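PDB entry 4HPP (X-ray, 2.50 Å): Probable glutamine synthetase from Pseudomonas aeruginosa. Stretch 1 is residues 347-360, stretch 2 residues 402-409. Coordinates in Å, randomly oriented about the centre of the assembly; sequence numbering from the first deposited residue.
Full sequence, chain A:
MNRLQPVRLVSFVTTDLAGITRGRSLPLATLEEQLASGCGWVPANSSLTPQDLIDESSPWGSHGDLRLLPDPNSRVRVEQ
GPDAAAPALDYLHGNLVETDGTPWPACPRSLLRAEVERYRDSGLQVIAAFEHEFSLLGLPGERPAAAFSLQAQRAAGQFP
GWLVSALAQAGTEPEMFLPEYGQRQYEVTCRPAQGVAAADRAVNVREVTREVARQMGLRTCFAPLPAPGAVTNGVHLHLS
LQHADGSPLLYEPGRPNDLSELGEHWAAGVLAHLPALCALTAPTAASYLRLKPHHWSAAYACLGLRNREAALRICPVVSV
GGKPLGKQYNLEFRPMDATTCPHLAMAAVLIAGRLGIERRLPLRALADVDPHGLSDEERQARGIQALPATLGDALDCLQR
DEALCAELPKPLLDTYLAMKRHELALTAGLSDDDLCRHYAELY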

# COMPACT_ATOMS: atom_id res chain seq x y z
N ALA A 347 -34.27 34.69 -16.42
CA ALA A 347 -34.62 36.09 -16.76
C ALA A 347 -34.93 36.28 -18.23
O ALA A 347 -35.95 36.87 -18.57
CB ALA A 347 -33.50 37.06 -16.36
N ALA A 348 -34.05 35.81 -19.11
CA ALA A 348 -34.26 35.96 -20.56
C ALA A 348 -35.58 35.32 -21.06
O ALA A 348 -36.30 35.89 -21.90
CB ALA A 348 -33.07 35.41 -21.32
N VAL A 349 -35.91 34.16 -20.48
CA VAL A 349 -37.08 33.41 -20.93
C VAL A 349 -38.34 34.12 -20.43
O VAL A 349 -39.30 34.34 -21.19
CB VAL A 349 -37.03 31.93 -20.43
CG1 VAL A 349 -38.38 31.22 -20.62
CG2 VAL A 349 -35.88 31.18 -21.09
N LEU A 350 -38.33 34.50 -19.15
CA LEU A 350 -39.51 35.09 -18.55
C LEU A 350 -39.78 36.42 -19.23
O LEU A 350 -40.94 36.86 -19.28
CB LEU A 350 -39.34 35.28 -17.04
CG LEU A 350 -39.66 34.22 -15.96
CD1 LEU A 350 -39.17 34.72 -14.59
CD2 LEU A 350 -41.15 33.92 -15.87
N ILE A 351 -38.72 37.04 -19.78
CA ILE A 351 -38.84 38.33 -20.47
C ILE A 351 -39.69 38.15 -21.73
O ILE A 351 -40.76 38.78 -21.85
CB ILE A 351 -37.46 38.99 -20.82
CG1 ILE A 351 -36.93 39.81 -19.64
CG2 ILE A 351 -37.63 40.00 -21.95
CD1 ILE A 351 -35.45 40.08 -19.68
N ALA A 352 -39.23 37.27 -22.62
CA ALA A 352 -39.87 37.10 -23.91
C ALA A 352 -41.31 36.66 -23.71
O ALA A 352 -42.19 37.07 -24.46
CB ALA A 352 -39.12 36.10 -24.78
N GLY A 353 -41.53 35.84 -22.68
CA GLY A 353 -42.86 35.44 -22.24
C GLY A 353 -43.67 36.66 -21.87
O GLY A 353 -44.79 36.84 -22.36
N ARG A 354 -43.09 37.51 -21.01
CA ARG A 354 -43.73 38.78 -20.62
C ARG A 354 -44.13 39.56 -21.87
O ARG A 354 -45.28 39.90 -22.03
CB ARG A 354 -42.81 39.66 -19.75
CG ARG A 354 -43.45 40.29 -18.50
CD ARG A 354 -42.76 41.59 -18.02
NE ARG A 354 -41.30 41.71 -18.26
CZ ARG A 354 -40.70 42.62 -19.04
NH1 ARG A 354 -41.43 43.51 -19.68
NH2 ARG A 354 -39.36 42.65 -19.19
N LEU A 355 -43.17 39.82 -22.75
CA LEU A 355 -43.43 40.47 -24.03
C LEU A 355 -44.56 39.78 -24.83
O LEU A 355 -45.28 40.42 -25.60
CB LEU A 355 -42.17 40.47 -24.89
CG LEU A 355 -41.09 41.45 -24.48
CD1 LEU A 355 -40.05 41.51 -25.57
CD2 LEU A 355 -41.73 42.82 -24.26
N GLY A 356 -44.70 38.47 -24.65
CA GLY A 356 -45.75 37.73 -25.30
C GLY A 356 -47.07 38.20 -24.72
O GLY A 356 -47.97 38.56 -25.46
N ILE A 357 -47.14 38.23 -23.39
CA ILE A 357 -48.35 38.59 -22.69
C ILE A 357 -48.77 40.04 -22.89
O ILE A 357 -49.94 40.31 -23.12
CB ILE A 357 -48.18 38.31 -21.18
CG1 ILE A 357 -48.02 36.79 -20.97
CG2 ILE A 357 -49.31 38.94 -20.37
CD1 ILE A 357 -47.49 36.40 -19.61
N GLU A 358 -47.79 40.95 -22.79
CA GLU A 358 -47.96 42.42 -22.96
C GLU A 358 -48.55 42.87 -24.31
O GLU A 358 -49.31 43.84 -24.38
CB GLU A 358 -46.62 43.15 -22.70
CG GLU A 358 -46.14 43.01 -21.26
CD GLU A 358 -44.86 43.77 -20.89
OE1 GLU A 358 -44.01 44.11 -21.76
OE2 GLU A 358 -44.74 44.02 -19.66
N ARG A 359 -48.17 42.18 -25.38
CA ARG A 359 -48.63 42.47 -26.75
C ARG A 359 -49.67 41.46 -27.25
O ARG A 359 -49.88 41.32 -28.45
CB ARG A 359 -47.41 42.50 -27.68
CG ARG A 359 -46.40 43.46 -27.11
CD ARG A 359 -45.07 43.51 -27.84
NE ARG A 359 -44.20 44.40 -27.06
CZ ARG A 359 -43.07 44.98 -27.48
NH1 ARG A 359 -42.57 44.78 -28.71
NH2 ARG A 359 -42.44 45.79 -26.63
N ARG A 360 -50.30 40.76 -26.30
CA ARG A 360 -51.25 39.69 -26.55
C ARG A 360 -51.00 39.01 -27.90
O ARG A 360 -51.85 38.97 -28.76
CB ARG A 360 -52.69 40.19 -26.41
CG ARG A 360 -53.06 40.65 -25.00
CD ARG A 360 -54.10 41.79 -25.00
NE ARG A 360 -53.69 42.89 -25.86
CZ ARG A 360 -53.21 44.05 -25.43
NH1 ARG A 360 -53.13 44.32 -24.12
NH2 ARG A 360 -52.83 44.96 -26.33
N GLU A 402 -34.61 43.94 -31.19
CA GLU A 402 -34.61 45.13 -30.33
C GLU A 402 -35.70 45.06 -29.29
O GLU A 402 -35.55 45.65 -28.21
CB GLU A 402 -34.76 46.41 -31.14
CG GLU A 402 -33.60 46.71 -32.06
CD GLU A 402 -34.12 47.14 -33.41
OE1 GLU A 402 -33.86 48.31 -33.79
OE2 GLU A 402 -34.81 46.31 -34.06
N ALA A 403 -36.80 44.37 -29.58
CA ALA A 403 -37.83 44.30 -28.54
C ALA A 403 -37.23 43.68 -27.25
O ALA A 403 -37.41 44.22 -26.14
CB ALA A 403 -39.05 43.54 -29.03
N LEU A 404 -36.49 42.57 -27.40
CA LEU A 404 -35.93 41.86 -26.25
C LEU A 404 -34.76 42.63 -25.61
O LEU A 404 -34.78 42.87 -24.39
CB LEU A 404 -35.54 40.42 -26.63
CG LEU A 404 -34.91 39.51 -25.55
CD1 LEU A 404 -36.00 38.83 -24.74
CD2 LEU A 404 -34.06 38.44 -26.20
N CYS A 405 -33.80 43.04 -26.45
CA CYS A 405 -32.64 43.78 -26.02
C CYS A 405 -33.05 44.90 -25.15
O CYS A 405 -32.41 45.19 -24.13
CB CYS A 405 -31.87 44.35 -27.19
SG CYS A 405 -31.05 43.02 -28.03
N ALA A 406 -34.12 45.56 -25.53
CA ALA A 406 -34.55 46.73 -24.80
C ALA A 406 -34.91 46.40 -23.34
O ALA A 406 -34.88 47.29 -22.51
CB ALA A 406 -35.71 47.41 -25.50
N GLU A 407 -35.27 45.15 -23.02
CA GLU A 407 -35.64 44.84 -21.62
C GLU A 407 -34.38 44.56 -20.77
O GLU A 407 -34.42 44.53 -19.52
CB GLU A 407 -36.61 43.67 -21.51
CG GLU A 407 -37.90 43.74 -22.29
CD GLU A 407 -38.78 44.92 -21.96
OE1 GLU A 407 -39.34 45.04 -20.82
OE2 GLU A 407 -38.93 45.70 -22.93
N LEU A 408 -33.27 44.35 -21.46
CA LEU A 408 -32.02 44.06 -20.78
C LEU A 408 -31.41 45.40 -20.46
O LEU A 408 -31.49 46.31 -21.28
CB LEU A 408 -31.10 43.23 -21.68
CG LEU A 408 -31.64 41.87 -22.15
CD1 LEU A 408 -30.62 41.13 -23.01
CD2 LEU A 408 -32.10 41.00 -20.98
N PRO A 409 -30.91 45.57 -19.21
CA PRO A 409 -30.07 46.73 -18.87
C PRO A 409 -28.95 46.84 -19.87
O PRO A 409 -28.22 45.88 -20.10
CB PRO A 409 -29.49 46.34 -17.50
CG PRO A 409 -30.23 45.10 -17.08
CD PRO A 409 -31.40 44.91 -18.00

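A single carboxylate oxygen takes both ends of an arginine here: Arg354 NH1 and Arg354 NH2 each donate a hydrogen bond to Glu407 OE1, at 2.8 and 2.9 Å respectively. The oxygen lies at the edge of the guanidinium, near its plane, between the two terminal nitrogens. The N-H...O angles, 147° and 143°, are bent almost equally, the price of sharing one acceptor between two donors. The other oxygen is left out of this fork; Glu407 OE2 lies 4.2 Å from Leu355 CD2.

The arginine is buried and held in an unusual shape, with chi1 at -134° and chi3 at -32°, both between wells. It has other commitments: NH1 also reaches one turn along its own helix in a weak hydrogen bond, 3.3 Å from Arg354 NH1 to Glu358 OE2, which is itself a salt bridge, and NE and NH2 are hydrogen-bonded elsewhere in the structure. Two glutamates, one from each stretch, therefore answer one guanidinium.

Glu407 is brought to this position by a compact piece of backbone. The type I turn from Cys405 to Leu408, closed by a hydrogen bond of 2.9 Å from Leu408 N to Cys405 O, carries Glu407 as its third residue, with CA-to-CB toward the helix. Its side chain is folded, all three chi angles lying between -55° and -67°, and its aliphatic part packs as well: Glu407 CG is 3.8 Å from Ile351 CG2. The same residue thus supplies charge at its tip and hydrocarbon nearer its backbone.

Around the ion pair the rule is helical spacing. Ile351, Leu355 and Arg359, each four residues apart, all point CA-to-CB toward the second stretch. Ile351 divides its branches: CG2 meets Leu404 CD1 at a tight 3.4 Å, while CD1 meets Leu408 CD2 at 3.7 Å. Both leucines start sideways and bring their ends closer, so reach rather than initial direction makes these contacts. Leu404 CD1 also lies 4.1 Å from Ala352 CB; that small side chain accompanies the closest CA approach in the backbone register, 6.6 Å between Ala352 CA and Leu404 CA.

Farther along, Leu355 CD1 packs 4.1 Å from Ala403 CB and 3.8 Å from Ala403 O. Arg359, the first residue to leave helical geometry, closes the series with an extended side chain, its NH1 3.7 Å from Ala403 CB. No charged partner from the second stretch meets it there, and the contact is simply NH1 against the alanine methyl.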